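Local structure of synaptic vesicle membrane protein VAT-1 homolog-like (Homo sapiens, 4A27) at residues G13-L18 with E324-I329; S145-S150 with A195-E200; A160-T165 with E298-L303; G302-N305 with K310-V313; E320-A325 with L338-E343. The protein is probably an oxidoreductase of the quinone oxidoreductase subfamily within the zinc-containing alcohol dehydrogenase family. One frame throughout, in Å; residues are numbered along the deposited sequence.

Interaction 1 (G13-L18 with E324-I329)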
# COMPACT_ATOMS: atom_id res chain seq x y z
N GLY A 13 -16.92 8.32 31.52
CA GLY A 13 -16.14 8.85 32.64
C GLY A 13 -14.94 7.96 32.92
O GLY A 13 -14.46 7.25 32.03
N GLY A 14 -14.45 7.97 34.16
CA GLY A 14 -13.30 7.16 34.55
C GLY A 14 -13.68 5.76 34.99
O GLY A 14 -14.83 5.32 34.81
N LEU A 15 -12.71 5.07 35.60
CA LEU A 15 -12.86 3.65 35.96
C LEU A 15 -14.14 3.36 36.75
O LEU A 15 -14.76 2.31 36.55
CB LEU A 15 -11.64 3.17 36.76
CG LEU A 15 -10.32 3.02 35.96
CD1 LEU A 15 -9.11 2.78 36.89
CD2 LEU A 15 -10.41 1.89 34.90
N ASN A 16 -14.52 4.31 37.61
CA ASN A 16 -15.62 4.14 38.56
C ASN A 16 -17.02 4.07 37.96
O ASN A 16 -18.00 3.86 38.68
CB ASN A 16 -15.59 5.27 39.60
N LYS A 17 -17.11 4.24 36.65
CA LYS A 17 -18.37 4.08 35.94
C LYS A 17 -18.66 2.62 35.54
O LYS A 17 -19.76 2.33 35.03
CB LYS A 17 -18.37 4.95 34.68
CG LYS A 17 -18.18 6.43 34.94
CD LYS A 17 -19.47 7.07 35.43
CE LYS A 17 -19.33 8.57 35.59
NZ LYS A 17 -20.63 9.21 35.89
N LEU A 18 -17.69 1.72 35.74
CA LEU A 18 -17.85 0.29 35.45
C LEU A 18 -18.32 -0.51 36.68
O LEU A 18 -17.76 -0.42 37.78
CB LEU A 18 -16.54 -0.34 34.92
CG LEU A 18 -16.04 -0.01 33.51
CD1 LEU A 18 -14.59 -0.41 33.34
CD2 LEU A 18 -16.92 -0.64 32.38
N GLU A 324 -8.98 -2.77 37.37
CA GLU A 324 -7.53 -2.96 37.55
C GLU A 324 -6.83 -3.38 36.24
O GLU A 324 -5.71 -2.95 35.97
CB GLU A 324 -7.25 -3.97 38.66
CG GLU A 324 -5.79 -4.05 39.06
CD GLU A 324 -5.49 -5.03 40.22
OE1 GLU A 324 -6.43 -5.49 40.94
OE2 GLU A 324 -4.28 -5.33 40.39
N ALA A 325 -7.49 -4.19 35.42
CA ALA A 325 -6.90 -4.56 34.15
C ALA A 325 -6.78 -3.34 33.22
O ALA A 325 -5.76 -3.16 32.55
CB ALA A 325 -7.72 -5.63 33.50
N MET A 326 -7.83 -2.53 33.14
CA MET A 326 -7.81 -1.31 32.34
C MET A 326 -6.71 -0.37 32.75
O MET A 326 -6.04 0.23 31.91
CB MET A 326 -9.13 -0.57 32.43
CG MET A 326 -10.13 -1.12 31.45
SD MET A 326 -11.56 -0.06 31.35
CE MET A 326 -12.19 -0.49 29.75
N GLN A 327 -6.51 -0.27 34.06
CA GLN A 327 -5.47 0.58 34.60
C GLN A 327 -4.14 0.10 34.11
O GLN A 327 -3.29 0.89 33.69
CB GLN A 327 -5.50 0.53 36.11
CG GLN A 327 -4.46 1.41 36.78
CD GLN A 327 -4.75 2.91 36.55
OE1 GLN A 327 -5.85 3.37 36.86
NE2 GLN A 327 -3.79 3.65 35.98
N ARG A 328 -3.94 -1.21 34.11
CA ARG A 328 -2.66 -1.77 33.63
C ARG A 328 -2.40 -1.47 32.16
O ARG A 328 -1.26 -1.18 31.77
CB ARG A 328 -2.63 -3.26 33.93
CG ARG A 328 -1.31 -4.00 33.56
CD ARG A 328 -1.48 -5.46 33.97
NE ARG A 328 -0.42 -6.36 33.50
CZ ARG A 328 0.55 -6.85 34.27
NH1 ARG A 328 0.66 -6.49 35.55
NH2 ARG A 328 1.44 -7.68 33.74
N ILE A 329 -3.43 -1.54 31.32
CA ILE A 329 -3.28 -1.20 29.90
C ILE A 329 -2.98 0.30 29.74
O ILE A 329 -2.12 0.68 28.94
CB ILE A 329 -4.56 -1.50 29.09
CG1 ILE A 329 -4.80 -3.00 29.01
CG2 ILE A 329 -4.46 -0.93 27.68
CD1 ILE A 329 -6.15 -3.35 28.43
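The flat group that meets the facing segment is the amide of Gln-327, and what it presents is its oxygen: OE1 lies 3.3 Å from Leu-15 CD1, a van der Waals contact. NE2 is hydrogen-bonded to OD1 of Asp-331, just past the end of helix 322-330. Gln-327 leaves the helix with CG anti to the backbone N (chi1 -179°) and then bends at chi2, which brings its end round to the leucine, the two side chains crossing at about a right angle.

The apolar part of the contact belongs to Met-326. Leu-15 slides past it in the opposite direction, with CD2 3.7 Å from Met-326 CB. Beyond CG the methionine chain is extended, and its sulfur SD comes end-on to Leu-18 CD1 at 3.6 Å. A long, unbranched side chain suits this place, since its base packs on Leu-15 while its sulfur reaches on to Leu-18, at the start of strand 18-23. Leu-42 of strand 32-42 and Leu-47 of helix 44-51 also pack on Met-326.

Leu-15 starts a short 3-10 turn in the connection of the beta hairpin 4-9/18-23, so this is a hairpin tip packed on helix 322-330 of the catalytic, GroES-like domain.

Interaction 2 (S145-S150 with A195-E200)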
# COMPACT_ATOMS: atom_id res chain seq x y z
N SER A 145 12.14 -4.88 5.84
CA SER A 145 12.29 -4.56 7.22
C SER A 145 11.09 -3.78 7.73
O SER A 145 10.42 -3.04 6.99
CB SER A 145 13.62 -3.82 7.41
OG SER A 145 13.45 -2.44 7.16
N VAL A 146 10.79 -3.99 9.01
CA VAL A 146 9.60 -3.49 9.65
C VAL A 146 9.96 -2.84 10.99
O VAL A 146 10.73 -3.41 11.76
CB VAL A 146 8.60 -4.61 9.95
CG1 VAL A 146 7.33 -4.00 10.58
CG2 VAL A 146 8.27 -5.43 8.69
N LEU A 147 9.38 -1.68 11.25
CA LEU A 147 9.46 -1.08 12.55
C LEU A 147 8.13 -1.20 13.24
O LEU A 147 7.12 -0.68 12.74
CB LEU A 147 9.85 0.42 12.47
CG LEU A 147 9.90 1.19 13.82
CD1 LEU A 147 10.83 0.51 14.83
CD2 LEU A 147 10.40 2.64 13.65
N VAL A 148 8.16 -1.83 14.41
CA VAL A 148 6.98 -2.02 15.23
C VAL A 148 7.11 -1.27 16.54
O VAL A 148 7.93 -1.63 17.38
CB VAL A 148 6.81 -3.52 15.57
CG1 VAL A 148 5.36 -3.79 15.92
CG2 VAL A 148 7.24 -4.33 14.36
N HIS A 149 6.26 -0.27 16.73
CA HIS A 149 6.18 0.46 17.99
C HIS A 149 5.42 -0.36 19.04
O HIS A 149 4.57 -1.14 18.67
CB HIS A 149 5.52 1.82 17.73
CG HIS A 149 6.46 2.82 17.12
ND1 HIS A 149 6.35 3.25 15.82
CD2 HIS A 149 7.55 3.44 17.64
CE1 HIS A 149 7.32 4.11 15.56
NE2 HIS A 149 8.06 4.24 16.65
N SER A 150 5.75 -0.21 20.32
CA SER A 150 5.09 -0.97 21.39
C SER A 150 5.18 -2.47 21.09
O SER A 150 4.17 -3.19 21.04
CB SER A 150 3.62 -0.53 21.55
N ALA A 195 14.44 6.57 24.19
CA ALA A 195 15.72 6.98 23.63
C ALA A 195 15.44 7.63 22.28
O ALA A 195 14.30 8.03 22.02
CB ALA A 195 16.63 5.77 23.47
N ASP A 196 16.45 7.75 21.42
CA ASP A 196 16.22 8.18 20.03
C ASP A 196 16.60 7.07 19.06
O ASP A 196 17.61 7.11 18.35
CB ASP A 196 16.91 9.52 19.71
CG ASP A 196 16.01 10.71 19.96
OD1 ASP A 196 14.77 10.54 19.98
OD2 ASP A 196 16.53 11.84 20.11
N TYR A 197 15.74 6.07 19.08
CA TYR A 197 15.80 4.90 18.21
C TYR A 197 16.00 5.22 16.73
O TYR A 197 16.63 4.44 16.01
CB TYR A 197 14.52 4.05 18.42
CG TYR A 197 13.24 4.81 18.12
CD1 TYR A 197 12.74 4.89 16.82
CD2 TYR A 197 12.54 5.47 19.12
CE1 TYR A 197 11.60 5.61 16.53
CE2 TYR A 197 11.38 6.19 18.84
CZ TYR A 197 10.92 6.26 17.54
OH TYR A 197 9.77 6.96 17.24
N VAL A 198 15.46 6.35 16.26
CA VAL A 198 15.60 6.74 14.85
C VAL A 198 17.06 6.60 14.40
O VAL A 198 17.35 5.96 13.39
CB VAL A 198 15.10 8.19 14.59
CG1 VAL A 198 15.47 8.67 13.17
CG2 VAL A 198 13.60 8.29 14.85
N GLN A 199 17.96 7.19 15.19
CA GLN A 199 19.40 7.06 14.94
C GLN A 199 19.84 5.61 15.07
O GLN A 199 20.56 5.09 14.20
CB GLN A 199 20.18 7.95 15.90
CG GLN A 199 19.77 9.43 15.88
CD GLN A 199 19.53 10.01 17.27
OE1 GLN A 199 19.52 9.29 18.27
NE2 GLN A 199 19.34 11.32 17.33
N GLU A 200 19.38 4.95 16.13
CA GLU A 200 19.74 3.56 16.39
C GLU A 200 19.32 2.63 15.26
O GLU A 200 20.08 1.75 14.86
CB GLU A 200 19.17 3.08 17.73
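Aromatic packing and a polar touch coincide where His-149 meets Tyr-197. The two rings form an offset edge-to-face pair, the imidazole edge turned toward the phenol face, with ring centroids 5.5 Å apart and planes at 76°. At the leading corner of the imidazole, NE2 also donates a weak hydrogen bond to Tyr-197 OH (3.3 Å, N-H...O angle 149°); the hydroxyl lies at the imidazole edge, near its plane. A histidine suits this place because one flat group supplies both the edge and the N-H. With chi1 at 59°, the tyrosine CG sits between the backbone N and the carbonyl carbon, and from there the ring projects to the strand end.

Apolar contact is lighter. Leu-147 CD2 stands 4.3 Å from Tyr-197 CE1, while CG of the same leucine lies over one face of the His-149 ring, offset toward its rim. Thr-174 of the adjoining strand 170-175 touches both aromatic residues.

Strand 145-148 is central in a parallel sheet of order 3-2-1-4-5-6, and helix 197-204 links strands 189-192 and 209-215. A helix packed near the C-terminal end of the first strand in this way is part of the Rossmann fold of dehydrogenase coenzyme domains.

Interaction 3 (A160-T165 with E298-L303)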
# COMPACT_ATOMS: atom_id res chain seq x y z
N ALA A 160 5.47 -9.47 15.24
CA ALA A 160 6.82 -10.11 15.25
C ALA A 160 6.72 -11.56 14.84
O ALA A 160 7.52 -12.04 14.09
CB ALA A 160 7.48 -10.02 16.62
N GLN A 161 5.70 -12.26 15.32
CA GLN A 161 5.57 -13.67 15.02
C GLN A 161 5.25 -13.87 13.53
O GLN A 161 5.73 -14.80 12.92
CB GLN A 161 4.43 -14.29 15.86
CG GLN A 161 4.78 -14.38 17.33
CD GLN A 161 3.70 -15.02 18.14
OE1 GLN A 161 2.90 -15.79 17.61
NE2 GLN A 161 3.71 -14.77 19.46
N LEU A 162 4.38 -13.02 12.98
CA LEU A 162 4.01 -13.16 11.58
C LEU A 162 5.17 -12.79 10.64
O LEU A 162 5.34 -13.44 9.61
CB LEU A 162 2.76 -12.33 11.23
CG LEU A 162 1.47 -12.85 11.77
CD1 LEU A 162 0.35 -11.78 11.66
CD2 LEU A 162 1.16 -14.17 10.98
N CYS A 163 5.95 -11.77 10.99
CA CYS A 163 7.16 -11.46 10.21
C CYS A 163 8.10 -12.69 10.11
O CYS A 163 8.73 -12.92 9.07
CB CYS A 163 7.93 -10.30 10.81
SG CYS A 163 7.09 -8.68 10.58
N SER A 164 8.18 -13.47 11.18
CA SER A 164 9.07 -14.63 11.20
C SER A 164 8.59 -15.75 10.29
O SER A 164 9.34 -16.68 10.03
CB SER A 164 9.28 -15.16 12.63
OG SER A 164 8.14 -15.86 13.11
N THR A 165 7.36 -15.68 9.79
CA THR A 165 6.87 -16.67 8.79
C THR A 165 7.31 -16.33 7.36
O THR A 165 7.14 -17.15 6.46
CB THR A 165 5.32 -16.84 8.80
OG1 THR A 165 4.67 -15.59 8.48
CG2 THR A 165 4.81 -17.36 10.18
N GLU A 298 -8.74 -17.94 8.67
CA GLU A 298 -8.44 -19.30 8.24
C GLU A 298 -6.95 -19.50 8.05
O GLU A 298 -6.38 -20.50 8.52
CB GLU A 298 -9.19 -19.65 6.95
CG GLU A 298 -10.68 -19.85 7.16
CD GLU A 298 -11.45 -20.17 5.85
OE1 GLU A 298 -10.82 -20.30 4.77
OE2 GLU A 298 -12.70 -20.28 5.89
N LYS A 299 -6.29 -18.53 7.42
CA LYS A 299 -4.84 -18.59 7.32
C LYS A 299 -4.19 -18.46 8.73
O LYS A 299 -3.25 -19.18 9.03
CB LYS A 299 -4.30 -17.50 6.39
CG LYS A 299 -4.77 -17.61 4.92
CD LYS A 299 -4.31 -16.35 4.11
CE LYS A 299 -5.18 -16.04 2.87
NZ LYS A 299 -5.42 -14.55 2.70
N LEU A 300 -4.65 -17.54 9.59
CA LEU A 300 -4.10 -17.49 10.98
C LEU A 300 -4.22 -18.86 11.69
O LEU A 300 -3.29 -19.31 12.37
CB LEU A 300 -4.75 -16.40 11.81
CG LEU A 300 -4.44 -14.97 11.37
CD1 LEU A 300 -5.31 -13.97 12.05
CD2 LEU A 300 -2.89 -14.64 11.67
N ILE A 301 -5.35 -19.56 11.51
CA ILE A 301 -5.56 -20.84 12.21
C ILE A 301 -4.63 -21.92 11.64
O ILE A 301 -4.11 -22.77 12.39
CB ILE A 301 -7.04 -21.28 12.20
CG1 ILE A 301 -7.87 -20.46 13.18
CG2 ILE A 301 -7.19 -22.74 12.65
CD1 ILE A 301 -9.38 -20.75 13.04
N GLY A 302 -4.42 -21.88 10.32
CA GLY A 302 -3.44 -22.76 9.66
C GLY A 302 -2.05 -22.58 10.24
O GLY A 302 -1.42 -23.55 10.62
N LEU A 303 -1.61 -21.32 10.41
CA LEU A 303 -0.33 -21.02 11.05
C LEU A 303 -0.30 -21.50 12.51
O LEU A 303 0.70 -22.11 12.94
CB LEU A 303 -0.02 -19.50 10.97
CG LEU A 303 0.28 -18.97 9.57
CD1 LEU A 303 0.49 -17.43 9.59
CD2 LEU A 303 1.52 -19.66 8.96
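Leu-162 and Leu-303 join two helices of the coenzyme domain: 154-163, the first helix after the opening strand of the Rossmann fold, and the long helix 290-305, which comes after the last strand, 274-278, and the short helix 280-285. From CB, the Leu-162 side chain sets off to one side of the facing helix rather than straight at it, and it is the far end that makes the contact. CG lies anti to the carbonyl carbon (chi1 -72°), which swings the fork toward helix 290-305. CG itself stops short of the partner, and the two methyls finish the journey. CD2 does most of the touching, 3.6 Å from Leu-303 CD1 and 4.1 Å from Leu-300 CD2. The other branch, Leu-162 CD1, lies 4.3 Å from Leu-300 CD2, so that one methyl of Leu-300 rests against both prongs of the fork. Leu-162 crosses each of these leucines at about a right angle. Leucines suit the place because their branched ends fill the gap between two helices without a polar group to satisfy; Ala-130 of helix 124-137 also packs on Leu-162.

Nearer the solvent, Thr-165 meets Leu-303 tip to tip, with CG2 4.2 Å from CD2. Threonine serves two purposes here: its methyl faces the leucine while its hydroxyl turns back to the carbonyl of Leu-162. Ser-164 OG makes a similar return to Gln-161 O, tilted 28° from the carbonyl plane. Leu-162 O accepts from both Thr-165 N and Thr-165 OG1; the hydroxyl bond is 2.5 Å long, lies in the carbonyl plane and uses a lone pair.

Interaction 4 (G302-N305 with K310-V313)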
# COMPACT_ATOMS: atom_id res chain seq x y z
N GLY A 302 -4.42 -21.88 10.32
CA GLY A 302 -3.44 -22.76 9.66
C GLY A 302 -2.05 -22.58 10.24
O GLY A 302 -1.42 -23.55 10.62
N LEU A 303 -1.61 -21.32 10.41
CA LEU A 303 -0.33 -21.02 11.05
C LEU A 303 -0.30 -21.50 12.51
O LEU A 303 0.70 -22.11 12.94
CB LEU A 303 -0.02 -19.50 10.97
CG LEU A 303 0.28 -18.97 9.57
CD1 LEU A 303 0.49 -17.43 9.59
CD2 LEU A 303 1.52 -19.66 8.96
N TYR A 304 -1.36 -21.23 13.28
CA TYR A 304 -1.42 -21.71 14.67
C TYR A 304 -1.22 -23.25 14.77
O TYR A 304 -0.49 -23.75 15.64
CB TYR A 304 -2.74 -21.36 15.30
CG TYR A 304 -2.89 -21.88 16.70
CD1 TYR A 304 -2.42 -21.14 17.79
CD2 TYR A 304 -3.50 -23.11 16.95
CE1 TYR A 304 -2.56 -21.59 19.08
CE2 TYR A 304 -3.64 -23.57 18.26
CZ TYR A 304 -3.17 -22.79 19.31
OH TYR A 304 -3.29 -23.18 20.60
N ASN A 305 -1.90 -23.98 13.91
CA ASN A 305 -1.81 -25.46 13.85
C ASN A 305 -0.44 -26.00 13.44
O ASN A 305 -0.05 -27.09 13.84
CB ASN A 305 -2.89 -26.01 12.92
CG ASN A 305 -4.31 -25.86 13.53
OD1 ASN A 305 -4.47 -25.64 14.72
ND2 ASN A 305 -5.33 -25.95 12.69
N LYS A 310 1.41 -18.11 18.16
CA LYS A 310 0.81 -18.42 19.44
C LYS A 310 0.60 -17.10 20.22
O LYS A 310 1.55 -16.37 20.48
CB LYS A 310 1.72 -19.37 20.23
CG LYS A 310 1.22 -19.71 21.63
CD LYS A 310 2.07 -20.82 22.28
CE LYS A 310 1.33 -21.54 23.41
NZ LYS A 310 0.32 -22.53 22.92
N PRO A 311 -0.64 -16.82 20.58
CA PRO A 311 -0.92 -15.60 21.33
C PRO A 311 -0.14 -15.56 22.64
O PRO A 311 0.05 -16.57 23.28
CB PRO A 311 -2.44 -15.65 21.53
CG PRO A 311 -2.95 -16.75 20.68
CD PRO A 311 -1.85 -17.62 20.29
N VAL A 312 0.33 -14.37 23.00
CA VAL A 312 1.10 -14.13 24.22
C VAL A 312 0.10 -13.51 25.17
O VAL A 312 -0.46 -12.46 24.85
CB VAL A 312 2.25 -13.14 24.01
CG1 VAL A 312 2.90 -12.73 25.37
CG2 VAL A 312 3.35 -13.74 23.10
N VAL A 313 -0.19 -14.19 26.28
CA VAL A 313 -1.18 -13.76 27.25
C VAL A 313 -0.46 -13.13 28.44
O VAL A 313 0.39 -13.73 29.05
CB VAL A 313 -2.07 -14.91 27.70
CG1 VAL A 313 -3.09 -14.41 28.74
CG2 VAL A 313 -2.82 -15.54 26.49
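CG of Tyr-304 stands anti to the backbone N (chi1 178°), carrying the phenol ring out from the helix toward Pro-311 and the end of Lys-310. The lysine chain runs nearly straight as far as CE, and only its last torsion turns, chi4 at 77°, setting the ammonium near the phenol hydroxyl. Tyr-304 OH and Lys-310 NZ are 4.3 Å apart, too far for a direct bond. What brings them together is a shared partner: the carboxylate of Glu-119 accepts a hydrogen bond from the tyrosine hydroxyl on one oxygen and forms a salt bridge to the lysine through the other. Tyrosine suits this position because its ring can be buried while its hydroxyl still finds an acceptor.

These residues flank the turn between helix 290-305 and strand 313-317, where the chain leaves the Rossmann domain for the catalytic domain. Pro-311 comes in at the ring edge, near its plane, with CD 4.2 Å from Tyr-304 CE1. Its compact apolar ring is at home in this buried spot, which Phe-123 also adjoins. One residue earlier, Lys-310 N donates to Gln-161 OE1 of helix 154-163, and one residue later Val-312 is hydrogen-bonded through its backbone to Lys-337.

Interaction 5 (E320-A325 with L338-E343). With EDO (1,2-ethanediol), chain D.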
# COMPACT_ATOMS: atom_id res chain seq x y z
N GLU A 320 -14.88 -9.04 38.18
CA GLU A 320 -14.83 -7.99 39.20
C GLU A 320 -13.58 -7.12 39.08
O GLU A 320 -13.51 -6.06 39.71
CB GLU A 320 -14.83 -8.60 40.62
CG GLU A 320 -16.17 -9.09 41.17
CD GLU A 320 -16.60 -10.46 40.67
OE1 GLU A 320 -15.88 -11.07 39.85
OE2 GLU A 320 -17.69 -10.91 41.08
N GLU A 321 -12.58 -7.58 38.33
CA GLU A 321 -11.26 -6.92 38.32
C GLU A 321 -11.02 -6.10 37.04
O GLU A 321 -9.88 -5.75 36.75
CB GLU A 321 -10.14 -7.96 38.52
CG GLU A 321 -10.09 -8.58 39.94
CD GLU A 321 -9.29 -9.90 40.04
OE1 GLU A 321 -9.04 -10.58 38.99
OE2 GLU A 321 -8.93 -10.28 41.19
N VAL A 322 -12.07 -5.79 36.29
CA VAL A 322 -11.93 -5.08 35.02
C VAL A 322 -11.28 -3.68 35.15
O VAL A 322 -10.52 -3.27 34.26
CB VAL A 322 -13.27 -5.02 34.24
CG1 VAL A 322 -13.08 -4.40 32.86
CG2 VAL A 322 -13.82 -6.38 34.04
N LYS A 323 -11.55 -2.98 36.24
CA LYS A 323 -10.95 -1.67 36.50
C LYS A 323 -9.44 -1.80 36.60
O LYS A 323 -8.68 -1.05 35.98
CB LYS A 323 -11.50 -1.05 37.80
CG LYS A 323 -12.95 -0.59 37.74
CD LYS A 323 -13.40 0.11 39.06
N GLU A 324 -8.98 -2.77 37.37
CA GLU A 324 -7.53 -2.96 37.55
C GLU A 324 -6.83 -3.38 36.24
O GLU A 324 -5.71 -2.95 35.97
CB GLU A 324 -7.25 -3.97 38.66
CG GLU A 324 -5.79 -4.05 39.06
CD GLU A 324 -5.49 -5.03 40.22
OE1 GLU A 324 -6.43 -5.49 40.94
OE2 GLU A 324 -4.28 -5.33 40.39
N ALA A 325 -7.49 -4.19 35.42
CA ALA A 325 -6.90 -4.56 34.15
C ALA A 325 -6.78 -3.34 33.22
O ALA A 325 -5.76 -3.16 32.55
CB ALA A 325 -7.72 -5.63 33.50
N LEU A 338 -4.35 -8.84 27.75
CA LEU A 338 -5.02 -9.02 29.03
C LEU A 338 -6.35 -9.67 28.72
O LEU A 338 -7.03 -9.27 27.79
CB LEU A 338 -5.25 -7.67 29.74
CG LEU A 338 -3.98 -6.98 30.22
CD1 LEU A 338 -3.14 -6.51 29.01
CD2 LEU A 338 -4.34 -5.85 31.16
N ILE A 339 -6.74 -10.65 29.52
CA ILE A 339 -7.93 -11.40 29.29
C ILE A 339 -8.82 -11.41 30.51
O ILE A 339 -8.35 -11.60 31.62
CB ILE A 339 -7.58 -12.89 29.05
CG1 ILE A 339 -6.89 -13.02 27.71
CG2 ILE A 339 -8.86 -13.73 29.11
CD1 ILE A 339 -7.70 -12.39 26.57
N LEU A 340 -10.12 -11.18 30.28
CA LEU A 340 -11.11 -11.33 31.34
C LEU A 340 -11.52 -12.79 31.33
O LEU A 340 -12.04 -13.28 30.31
CB LEU A 340 -12.33 -10.49 31.04
CG LEU A 340 -12.15 -8.98 31.01
CD1 LEU A 340 -13.53 -8.31 31.10
CD2 LEU A 340 -11.22 -8.54 32.15
N ASP A 341 -11.27 -13.48 32.41
CA ASP A 341 -11.57 -14.91 32.52
C ASP A 341 -12.83 -15.07 33.40
O ASP A 341 -12.77 -14.86 34.62
CB ASP A 341 -10.35 -15.59 33.13
CG ASP A 341 -10.50 -17.07 33.24
OD1 ASP A 341 -11.65 -17.53 33.41
OD2 ASP A 341 -9.45 -17.75 33.23
N VAL A 342 -13.96 -15.42 32.79
CA VAL A 342 -15.26 -15.43 33.49
C VAL A 342 -15.28 -16.38 34.74
O VAL A 342 -15.89 -16.05 35.73
CB VAL A 342 -16.41 -15.80 32.52
CG1 VAL A 342 -17.72 -15.94 33.27
CG2 VAL A 342 -16.48 -14.78 31.39
N GLU A 343 -14.59 -17.52 34.68
CA GLU A 343 -14.57 -18.47 35.83
C GLU A 343 -13.44 -18.21 36.83
O GLU A 343 -13.25 -18.98 37.77
CB GLU A 343 -14.51 -19.91 35.31
CG GLU A 343 -15.82 -20.30 34.58
CD GLU A 343 -15.85 -21.74 34.04
OE1 GLU A 343 -14.90 -22.52 34.25
OE2 GLU A 343 -16.84 -22.09 33.37
C1 EDO D . -19.55 -20.56 33.75
O1 EDO D . -19.25 -20.55 32.35
C2 EDO D . -20.12 -19.21 34.23
O2 EDO D . -21.21 -18.80 33.37
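Helix 322-330 runs over strand 337-341 in the reverse sense, with CA atoms 7.3 Å apart at Val-322 and Leu-340 and 7.0 Å apart at Ala-325 and Leu-338, so that three residues of helix match two of strand. At the first of these pairs Val-322 CG2 settles into the fork of Leu-340, 3.5 Å from CD1 and 3.9 Å from CD2, the side chains crossing at about a right angle. Trp-97 packs against both residues.

At the second pair the strand does the reaching. Leu-338 has chi2 at 68°, which leaves CD2 extended away from CA and sends that methyl to the helix, 4.1 Å from Ala-325 CB and 3.3 Å from Ala-325 O. Alanine is apt because a short side chain lets the helix come this close to the sheet. The helix is the connection of a beta-alpha-beta unit whose two strands, 313-317 and 337-341, lie parallel and side by side, and 337-341 pairs on its other edge with strand 32-42 of the GroES-like domain. Ile-339, between the two leucines, turns to the opposite face of the strand, in the usual alternation.

Past the strand end, Glu-343 OE2 takes a weak hydrogen bond from O1 of an ethanediol molecule, probably from the crystallisation liquor, and forms a salt bridge to Lys-38.

In the fold
Interactions 1 and 5 share helix 322-330 and lie 11 Å apart between centres, in the catalytic domain; Leu-15 CD2 even reaches Lys-323 O, 3.6 Å away. Interactions 2 and 3 belong to the coenzyme domain and follow each other through strand 145-148 and helix 154-163, their segments alternating along the chain. Interaction 4, its centre about 7 Å from that of interaction 3, uses the same helix 290-305 and leads out of that domain, its Val-313 touching Ile-339 of interaction 5. Interaction 1 spans nearly the whole chain, so the C-terminal helix returns to the N-terminal hairpin: the catalytic domain is built from both chain ends, with the Rossmann domain inserted between them.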